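Local structure of cytochrome P450 (Picrophilus torridus, 2RFB) at residues 74-77 with 78-81; 177-180 with 181-185; 276-279 with 280-283. The protein probably acts as a heme-dependent monooxygenase that activates molecular oxygen and transfers one of its atoms to an organic substrate. One frame throughout, in Å; residues are numbered along the deposited sequence.

Contacts 1 and 2 are each about two turns of helix, partly buried, whereas contact 3 is an irregular surface segment of the loop between helices 261-264 and 298-315. Contacts 1 and 2 lie about 24 Å apart, centre to centre; contacts 2 and 3, about 35 Å apart between centres, flank the middle of the chain from opposite sides. Helices 75-86 and 175-206, which carry the first two contacts, both pack on helix 101-111. Backbone bonds dominate there, with most apolar side chains packed against other helices and the charged ones toward the surface; only contact 2 reaches the heme. In contact 3, without helical bonding, one arginine gathers backbone carbonyls and a carboxylate.

Contact 1: 74-77 with 78-81; sequences YKDF and IEET
F77 and T81, one helical turn apart near the start of helix 75-86, are joined by two hydrogen bonds that end on the same carbonyl. F77 O accepts from T81 N and from T81 OG1, each at 2.8 Å, and the two donors arrive from opposite faces of the carbonyl plane. A threonine suits this place because its hydroxyl can fold back on the preceding turn, which satisfies a polar atom of a buried residue locally. The three preceding carbonyls each take one bond: Y74 O from I78 N, K75 O from E79 N, nearly straight at 178°, and D76 O from E80 N. With CG opposite its backbone N (chi1 178°), F77 sets its ring beside the same turn, and T81 OG1 stands 3.5 Å above one face of the F77 ring, displaced toward the rim. The ring also rests on I106 and K109 of helix 101-111. An alanine here would keep the carbonyl that T81 binds, but is likely to uncover the T81 hydroxyl and open a gap against I106. I78, a branched apolar residue, lays CD1 4.0 Å from Y74 CB and faces L300, L303 and I307 of helix 298-315. On the outer side, K75 CE comes to 3.0 Å from E79 OE2, while K75 NZ stays 4.3 Å from that oxygen and has a long salt bridge to D76. The chemistry is divided: backbone bonds hold the turns, apolar packing fixes the inner face, and K75 lies near both D76 and E79, a loose attraction that probably eases the closeness of their carboxylates.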
loop_
_atom_site.group_PDB
_atom_site.type_symbol
_atom_site.label_atom_id
_atom_site.label_comp_id
_atom_site.label_asym_id
_atom_site.label_seq_id
_atom_site.Cartn_x
_atom_site.Cartn_y
_atom_site.Cartn_z
ATOM N N TYR A 74 2.539 -17.439 -5.479
ATOM C CA TYR A 74 3.807 -16.748 -5.189
ATOM C C TYR A 74 4.358 -17.020 -3.796
ATOM O O TYR A 74 5.398 -16.474 -3.433
ATOM C CB TYR A 74 3.705 -15.215 -5.432
ATOM C CG TYR A 74 3.520 -14.898 -6.887
ATOM C CD1 TYR A 74 2.255 -14.572 -7.396
ATOM C CD2 TYR A 74 4.594 -14.997 -7.769
ATOM C CE1 TYR A 74 2.073 -14.318 -8.747
ATOM C CE2 TYR A 74 4.431 -14.743 -9.114
ATOM C CZ TYR A 74 3.171 -14.401 -9.602
ATOM O OH TYR A 74 3.022 -14.181 -10.963
ATOM N N LYS A 75 3.686 -17.855 -3.012
ATOM C CA LYS A 75 4.155 -18.119 -1.644
ATOM C C LYS A 75 5.632 -18.623 -1.557
ATOM O O LYS A 75 6.450 -18.066 -0.806
ATOM C CB LYS A 75 3.182 -19.058 -0.913
ATOM C CG LYS A 75 3.581 -19.438 0.520
ATOM C CD LYS A 75 2.869 -20.721 0.953
ATOM C CE LYS A 75 3.876 -21.772 1.459
ATOM N NZ LYS A 75 3.388 -23.172 1.270
ATOM N N ASP A 76 5.992 -19.649 -2.314
ATOM C CA ASP A 76 7.361 -20.166 -2.184
ATOM C C ASP A 76 8.415 -19.119 -2.616
ATOM O O ASP A 76 9.469 -18.952 -1.959
ATOM C CB ASP A 76 7.540 -21.514 -2.891
ATOM C CG ASP A 76 6.728 -22.649 -2.224
ATOM O OD1 ASP A 76 5.664 -22.405 -1.634
ATOM O OD2 ASP A 76 7.144 -23.817 -2.289
ATOM N N PHE A 77 8.114 -18.404 -3.697
ATOM C CA PHE A 77 8.976 -17.323 -4.108
ATOM C C PHE A 77 9.157 -16.247 -3.019
ATOM O O PHE A 77 10.283 -15.752 -2.822
ATOM C CB PHE A 77 8.524 -16.707 -5.429
ATOM C CG PHE A 77 9.367 -15.537 -5.858
ATOM C CD1 PHE A 77 10.639 -15.733 -6.398
ATOM C CD2 PHE A 77 8.921 -14.249 -5.693
ATOM C CE1 PHE A 77 11.457 -14.642 -6.782
ATOM C CE2 PHE A 77 9.742 -13.158 -6.074
ATOM C CZ PHE A 77 10.997 -13.366 -6.623
ATOM N N ILE A 78 8.088 -15.899 -2.302
ATOM C CA ILE A 78 8.192 -14.873 -1.260
ATOM C C ILE A 78 8.975 -15.390 -0.053
ATOM O O ILE A 78 9.835 -14.688 0.484
ATOM C CB ILE A 78 6.817 -14.265 -0.880
ATOM C CG1 ILE A 78 6.156 -13.587 -2.076
ATOM C CG2 ILE A 78 6.937 -13.268 0.253
ATOM C CD1 ILE A 78 4.709 -13.519 -1.896
ATOM N N GLU A 79 8.721 -16.627 0.339
ATOM C CA GLU A 79 9.528 -17.311 1.348
ATOM C C GLU A 79 11.008 -17.357 0.983
ATOM O O GLU A 79 11.849 -16.997 1.792
ATOM C CB GLU A 79 9.045 -18.746 1.519
ATOM C CG GLU A 79 8.115 -18.991 2.666
ATOM C CD GLU A 79 7.249 -20.246 2.465
ATOM O OE1 GLU A 79 7.746 -21.317 2.013
ATOM O OE2 GLU A 79 6.045 -20.155 2.763
ATOM N N GLU A 80 11.324 -17.840 -0.218
ATOM C CA GLU A 80 12.705 -17.833 -0.717
ATOM C C GLU A 80 13.279 -16.421 -0.620
ATOM O O GLU A 80 14.322 -16.221 -0.022
ATOM C CB GLU A 80 12.807 -18.347 -2.178
ATOM C CG GLU A 80 14.216 -18.107 -2.839
ATOM C CD GLU A 80 14.263 -18.312 -4.379
ATOM O OE1 GLU A 80 15.069 -19.173 -4.815
ATOM O OE2 GLU A 80 13.519 -17.623 -5.144
ATOM N N THR A 81 12.584 -15.438 -1.180
ATOM C CA THR A 81 13.113 -14.085 -1.152
ATOM C C THR A 81 13.323 -13.560 0.279
ATOM O O THR A 81 14.401 -13.023 0.634
ATOM C CB THR A 81 12.216 -13.138 -1.932
ATOM O OG1 THR A 81 12.084 -13.647 -3.254
ATOM C CG2 THR A 81 12.822 -11.775 -1.988
#

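Contact 2: 177-180 with 181-185; sequences EKIK and YIMLL. With HEM (protoporphyrin IX containing Fe), chain G.
M183 and K180 are brought together by their first torsions: each places CG opposite its own carbonyl carbon (chi1 -78° for M183, -63° for K180), and a further bend at chi2 (-54°) swings the lysine chain alongside the methionine. The two run side by side in the same direction, with M183 SD 3.9 Å from K180 CD. From the preceding turn I179 contributes its CG2 methyl, 4.0 Å from M183 SD. The flexible, polarisable thioether thus touches both a branched side chain and the aliphatic part of a lysine, whose ammonium goes on to a salt bridge with D176. Backbone bonds from Y181, I182, M183 and L184 to the carbonyls four residues earlier keep the helix regular; the M183 N to I179 O bond is short, 2.7 Å. Toward the heme, L184 CG lies 3.8 Å from the methyl CMD, and L185 CD2 approaches the same methyl at 3.8 Å. Leucines suit the spot, since the heme groups their side chains touch, the methyl CMD and the vinyl carbon CBC, are hydrocarbon. Y181, buried, hydrogen-bonds through OH to S62 OG and F58 O on helix 52-66, which also carries the heme-binding R59. The segment is part of helix 175-206, the long heme-spanning helix of the cytochrome P450 fold: I182 packs against helices 159-164 and 136-153 and on L111, L185 against I159 and helix 101-111, and I179 on L148.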
loop_
_atom_site.group_PDB
_atom_site.type_symbol
_atom_site.label_atom_id
_atom_site.label_comp_id
_atom_site.label_asym_id
_atom_site.label_seq_id
_atom_site.Cartn_x
_atom_site.Cartn_y
_atom_site.Cartn_z
ATOM N N GLU A 177 -0.828 4.164 -20.958
ATOM C CA GLU A 177 -1.704 3.573 -19.977
ATOM C C GLU A 177 -1.081 2.315 -19.438
ATOM O O GLU A 177 -1.173 2.045 -18.248
ATOM C CB GLU A 177 -3.074 3.275 -20.570
ATOM C CG GLU A 177 -3.965 4.490 -20.654
ATOM C CD GLU A 177 -5.061 4.361 -21.721
ATOM O OE1 GLU A 177 -4.993 3.435 -22.590
ATOM O OE2 GLU A 177 -5.985 5.202 -21.687
ATOM N N LYS A 178 -0.413 1.559 -20.307
ATOM C CA LYS A 178 0.257 0.369 -19.853
ATOM C C LYS A 178 1.375 0.731 -18.864
ATOM O O LYS A 178 1.498 0.082 -17.819
ATOM C CB LYS A 178 0.774 -0.463 -21.038
ATOM C CG LYS A 178 -0.292 -1.165 -21.892
ATOM C CD LYS A 178 0.257 -1.490 -23.309
ATOM C CE LYS A 178 -0.829 -2.043 -24.202
ATOM N NZ LYS A 178 -0.638 -1.745 -25.670
ATOM N N ILE A 179 2.188 1.752 -19.169
ATOM C CA ILE A 179 3.280 2.122 -18.258
ATOM C C ILE A 179 2.714 2.605 -16.931
ATOM O O ILE A 179 3.140 2.143 -15.845
ATOM C CB ILE A 179 4.181 3.228 -18.798
ATOM C CG1 ILE A 179 4.605 2.969 -20.256
ATOM C CG2 ILE A 179 5.384 3.471 -17.847
ATOM C CD1 ILE A 179 5.618 1.885 -20.468
ATOM N N LYS A 180 1.737 3.514 -17.014
ATOM C CA LYS A 180 1.186 4.092 -15.804
ATOM C C LYS A 180 0.558 2.996 -14.937
ATOM O O LYS A 180 0.673 3.048 -13.700
ATOM C CB LYS A 180 0.177 5.208 -16.095
ATOM C CG LYS A 180 0.734 6.438 -16.811
ATOM C CD LYS A 180 1.954 7.064 -16.121
ATOM C CE LYS A 180 2.460 8.319 -16.874
ATOM N NZ LYS A 180 1.368 8.967 -17.692
ATOM N N TYR A 181 -0.047 1.993 -15.574
ATOM C CA TYR A 181 -0.688 0.860 -14.863
ATOM C C TYR A 181 0.340 0.156 -13.998
ATOM O O TYR A 181 0.140 -0.035 -12.803
ATOM C CB TYR A 181 -1.303 -0.157 -15.872
ATOM C CG TYR A 181 -2.443 -1.038 -15.343
ATOM C CD1 TYR A 181 -3.759 -0.892 -15.829
ATOM C CD2 TYR A 181 -2.203 -2.032 -14.399
ATOM C CE1 TYR A 181 -4.792 -1.703 -15.360
ATOM C CE2 TYR A 181 -3.247 -2.866 -13.920
ATOM C CZ TYR A 181 -4.524 -2.689 -14.398
ATOM O OH TYR A 181 -5.527 -3.505 -13.931
ATOM N N ILE A 182 1.458 -0.199 -14.623
ATOM C CA ILE A 182 2.602 -0.799 -13.944
ATOM C C ILE A 182 3.145 0.145 -12.888
ATOM O O ILE A 182 3.351 -0.259 -11.752
ATOM C CB ILE A 182 3.648 -1.159 -14.994
ATOM C CG1 ILE A 182 3.173 -2.397 -15.756
ATOM C CG2 ILE A 182 5.058 -1.327 -14.426
ATOM C CD1 ILE A 182 3.858 -2.513 -17.073
ATOM N N MET A 183 3.310 1.416 -13.230
ATOM C CA MET A 183 3.724 2.391 -12.232
ATOM C C MET A 183 2.820 2.427 -11.007
ATOM O O MET A 183 3.300 2.525 -9.889
ATOM C CB MET A 183 3.852 3.771 -12.844
ATOM C CG MET A 183 5.099 3.930 -13.622
ATOM S SD MET A 183 5.132 5.533 -14.410
ATOM C CE MET A 183 5.387 6.605 -13.003
ATOM N N LEU A 184 1.511 2.333 -11.208
ATOM C CA LEU A 184 0.579 2.357 -10.081
ATOM C C LEU A 184 0.743 1.135 -9.248
ATOM O O LEU A 184 0.705 1.232 -8.045
ATOM C CB LEU A 184 -0.871 2.475 -10.538
ATOM C CG LEU A 184 -1.994 2.320 -9.516
ATOM C CD1 LEU A 184 -1.840 3.345 -8.406
ATOM C CD2 LEU A 184 -3.368 2.478 -10.223
ATOM N N LEU A 185 0.943 -0.025 -9.846
ATOM C CA LEU A 185 1.258 -1.219 -9.034
ATOM C C LEU A 185 2.541 -1.126 -8.202
ATOM O O LEU A 185 2.622 -1.676 -7.077
ATOM C CB LEU A 185 1.341 -2.466 -9.911
ATOM C CG LEU A 185 0.050 -2.705 -10.698
ATOM C CD1 LEU A 185 0.218 -3.882 -11.675
ATOM C CD2 LEU A 185 -1.061 -2.925 -9.719
HETATM C CHA HEM G . -5.463 1.154 -3.364
HETATM C CHB HEM G . -3.654 1.019 1.218
HETATM C CHC HEM G . -0.446 -2.405 -0.370
HETATM C CHD HEM G . -1.741 -1.763 -5.033
HETATM C C1A HEM G . -5.263 1.369 -1.989
HETATM C C2A HEM G . -6.086 2.204 -1.145
HETATM C C3A HEM G . -5.557 2.143 0.119
HETATM C C4A HEM G . -4.445 1.267 0.061
HETATM C CMA HEM G . -5.974 2.835 1.515
HETATM C CAA HEM G . -7.340 3.005 -1.640
HETATM C CBA HEM G . -6.981 4.438 -2.110
HETATM C CGA HEM G . -8.306 5.078 -2.419
HETATM O O1A HEM G . -9.403 4.530 -2.032
HETATM O O2A HEM G . -8.266 6.150 -3.055
HETATM C C1B HEM G . -2.632 0.049 1.197
HETATM C C2B HEM G . -1.935 -0.511 2.330
HETATM C C3B HEM G . -1.070 -1.434 1.794
HETATM C C4B HEM G . -1.221 -1.465 0.389
HETATM C CMB HEM G . -2.225 -0.043 3.825
HETATM C CAB HEM G . 0.060 -2.456 2.307
HETATM C CBB HEM G . 0.144 -2.948 3.643
HETATM C C1C HEM G . -0.500 -2.676 -1.783
HETATM C C2C HEM G . 0.196 -3.642 -2.665
HETATM C C3C HEM G . -0.204 -3.393 -3.937
HETATM C C4C HEM G . -1.095 -2.302 -3.918
HETATM C CMC HEM G . 1.244 -4.804 -2.352
HETATM C CAC HEM G . 0.205 -4.176 -5.248
HETATM C CBC HEM G . 0.704 -3.553 -6.331
HETATM C C1D HEM G . -2.891 -0.907 -4.992
HETATM C C2D HEM G . -3.646 -0.452 -6.137
HETATM C C3D HEM G . -4.752 0.455 -5.568
HETATM C C4D HEM G . -4.579 0.427 -4.172
HETATM C CMD HEM G . -3.396 -0.741 -7.652
HETATM C CAD HEM G . -5.904 1.274 -6.245
HETATM C CBD HEM G . -7.087 0.309 -6.474
HETATM C CGD HEM G . -8.220 1.023 -7.139
HETATM O O1D HEM G . -8.196 2.296 -7.151
HETATM O O2D HEM G . -9.144 0.334 -7.666
HETATM N NA HEM G . -4.259 0.784 -1.212
HETATM N NB HEM G . -2.184 -0.588 0.001
HETATM N NC HEM G . -1.288 -1.893 -2.627
HETATM N ND HEM G . -3.477 -0.357 -3.827
HETATM FE FE HEM G . -2.930 -0.683 -1.961
#

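Contact 3: 276-279 with 280-283; sequences LFKI and GRRE
The chain runs extended from L276 to I279 and turns at G280, whose phi is positive (91°), so that the side chain of R281 can reach back to L276 and K278. This is the meander of the cytochrome P450 fold, and sequence and contacts fit R281 as the third member of the family's Glu-Arg-Arg triad, joining E224 and R227 of the ExxR motif on helix 218-228. Glycine suits the turn on two counts: it tolerates that phi readily, and a CB at G280 would fall about 2.6 Å from I279 O. R281 is extended from CG to NE, which carries its flat head across to the earlier arm of the loop. Its carbon chain passes K278 O, with R281 CG 3.6 Å from that oxygen. The K278 side chain crosses that of R281 at about a right angle, and K278 CG lies over one face of the guanidinium, 3.6 Å from R281 NH2. Hydrocarbon thus meets the flat face, while the lysine's ammonium pairs with E273. Arginine suits the place because its several N-H groups point in different directions: NE forms a salt bridge with E224, NH1 bonds to D272 O and NH2 to E273 O. E224 also accepts from K278 N, so this one carboxylate holds both arms of the turn. The bond within the turn, from R281 NH2 to L276 O, is 2.8 Å long with an N-H...O angle of 150°; the oxygen lies almost in the guanidinium plane, whereas the nitrogen sits 30° from the plane of the carbonyl.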
loop_
_atom_site.group_PDB
_atom_site.type_symbol
_atom_site.label_atom_id
_atom_site.label_comp_id
_atom_site.label_asym_id
_atom_site.label_seq_id
_atom_site.Cartn_x
_atom_site.Cartn_y
_atom_site.Cartn_z
ATOM N N LEU A 276 -5.523 -0.173 22.375
ATOM C CA LEU A 276 -4.817 -1.390 22.706
ATOM C C LEU A 276 -4.694 -2.366 21.516
ATOM O O LEU A 276 -5.593 -2.492 20.691
ATOM C CB LEU A 276 -5.514 -2.102 23.897
ATOM C CG LEU A 276 -5.590 -1.417 25.291
ATOM C CD1 LEU A 276 -6.411 -2.234 26.264
ATOM C CD2 LEU A 276 -4.193 -1.165 25.882
ATOM N N PHE A 277 -3.606 -3.105 21.483
ATOM C CA PHE A 277 -3.393 -4.109 20.489
ATOM C C PHE A 277 -4.005 -5.442 20.887
ATOM O O PHE A 277 -3.517 -6.128 21.780
ATOM C CB PHE A 277 -1.892 -4.277 20.303
ATOM C CG PHE A 277 -1.514 -4.957 19.045
ATOM C CD1 PHE A 277 -1.258 -4.207 17.895
ATOM C CD2 PHE A 277 -1.404 -6.361 19.003
ATOM C CE1 PHE A 277 -0.907 -4.840 16.723
ATOM C CE2 PHE A 277 -1.041 -7.010 17.823
ATOM C CZ PHE A 277 -0.780 -6.241 16.678
ATOM N N LYS A 278 -5.055 -5.829 20.191
ATOM C CA LYS A 278 -5.733 -7.089 20.460
ATOM C C LYS A 278 -5.921 -7.795 19.135
ATOM O O LYS A 278 -6.646 -7.280 18.245
ATOM C CB LYS A 278 -7.108 -6.825 21.053
ATOM C CG LYS A 278 -7.140 -5.909 22.291
ATOM C CD LYS A 278 -8.329 -6.331 23.191
ATOM C CE LYS A 278 -9.052 -5.143 23.838
ATOM N NZ LYS A 278 -10.149 -5.626 24.741
ATOM N N ILE A 279 -5.238 -8.931 18.987
ATOM C CA ILE A 279 -5.439 -9.840 17.868
ATOM C C ILE A 279 -6.843 -10.399 18.012
ATOM O O ILE A 279 -7.263 -10.691 19.125
ATOM C CB ILE A 279 -4.471 -11.064 17.931
ATOM C CG1 ILE A 279 -3.036 -10.679 17.733
ATOM C CG2 ILE A 279 -4.832 -12.120 16.903
ATOM C CD1 ILE A 279 -2.083 -11.714 18.353
ATOM N N GLY A 280 -7.539 -10.573 16.889
ATOM C CA GLY A 280 -8.829 -11.271 16.824
ATOM C C GLY A 280 -10.039 -10.380 16.989
ATOM O O GLY A 280 -11.092 -10.855 17.401
ATOM N N ARG A 281 -9.904 -9.089 16.684
ATOM C CA ARG A 281 -11.053 -8.177 16.650
ATOM C C ARG A 281 -12.014 -8.487 15.500
ATOM O O ARG A 281 -11.606 -9.006 14.446
ATOM C CB ARG A 281 -10.590 -6.725 16.515
ATOM C CG ARG A 281 -9.991 -6.177 17.769
ATOM C CD ARG A 281 -9.359 -4.900 17.419
ATOM N NE ARG A 281 -8.560 -4.281 18.478
ATOM C CZ ARG A 281 -9.083 -3.644 19.526
ATOM N NH1 ARG A 281 -10.399 -3.580 19.681
ATOM N NH2 ARG A 281 -8.276 -3.078 20.421
ATOM N N ARG A 282 -13.281 -8.113 15.703
ATOM C CA ARG A 282 -14.406 -8.547 14.859
ATOM C C ARG A 282 -14.678 -7.596 13.704
ATOM O O ARG A 282 -15.076 -8.028 12.599
ATOM C CB ARG A 282 -15.671 -8.620 15.698
ATOM C CG ARG A 282 -15.486 -9.358 17.025
ATOM C CD ARG A 282 -16.822 -9.951 17.515
ATOM N NE ARG A 282 -17.412 -10.949 16.608
ATOM C CZ ARG A 282 -18.563 -11.583 16.843
ATOM N NH1 ARG A 282 -19.251 -11.335 17.954
ATOM N NH2 ARG A 282 -19.029 -12.485 15.973
ATOM N N GLU A 283 -14.489 -6.304 13.969
ATOM C CA GLU A 283 -14.858 -5.308 12.991
ATOM C C GLU A 283 -13.702 -5.159 12.006
ATOM O O GLU A 283 -12.586 -5.423 12.362
ATOM C CB GLU A 283 -15.254 -3.978 13.665
ATOM C CG GLU A 283 -16.580 -4.035 14.485
ATOM C CD GLU A 283 -17.858 -3.915 13.619
ATOM O OE1 GLU A 283 -17.852 -3.077 12.667
ATOM O OE2 GLU A 283 -18.857 -4.656 13.889
#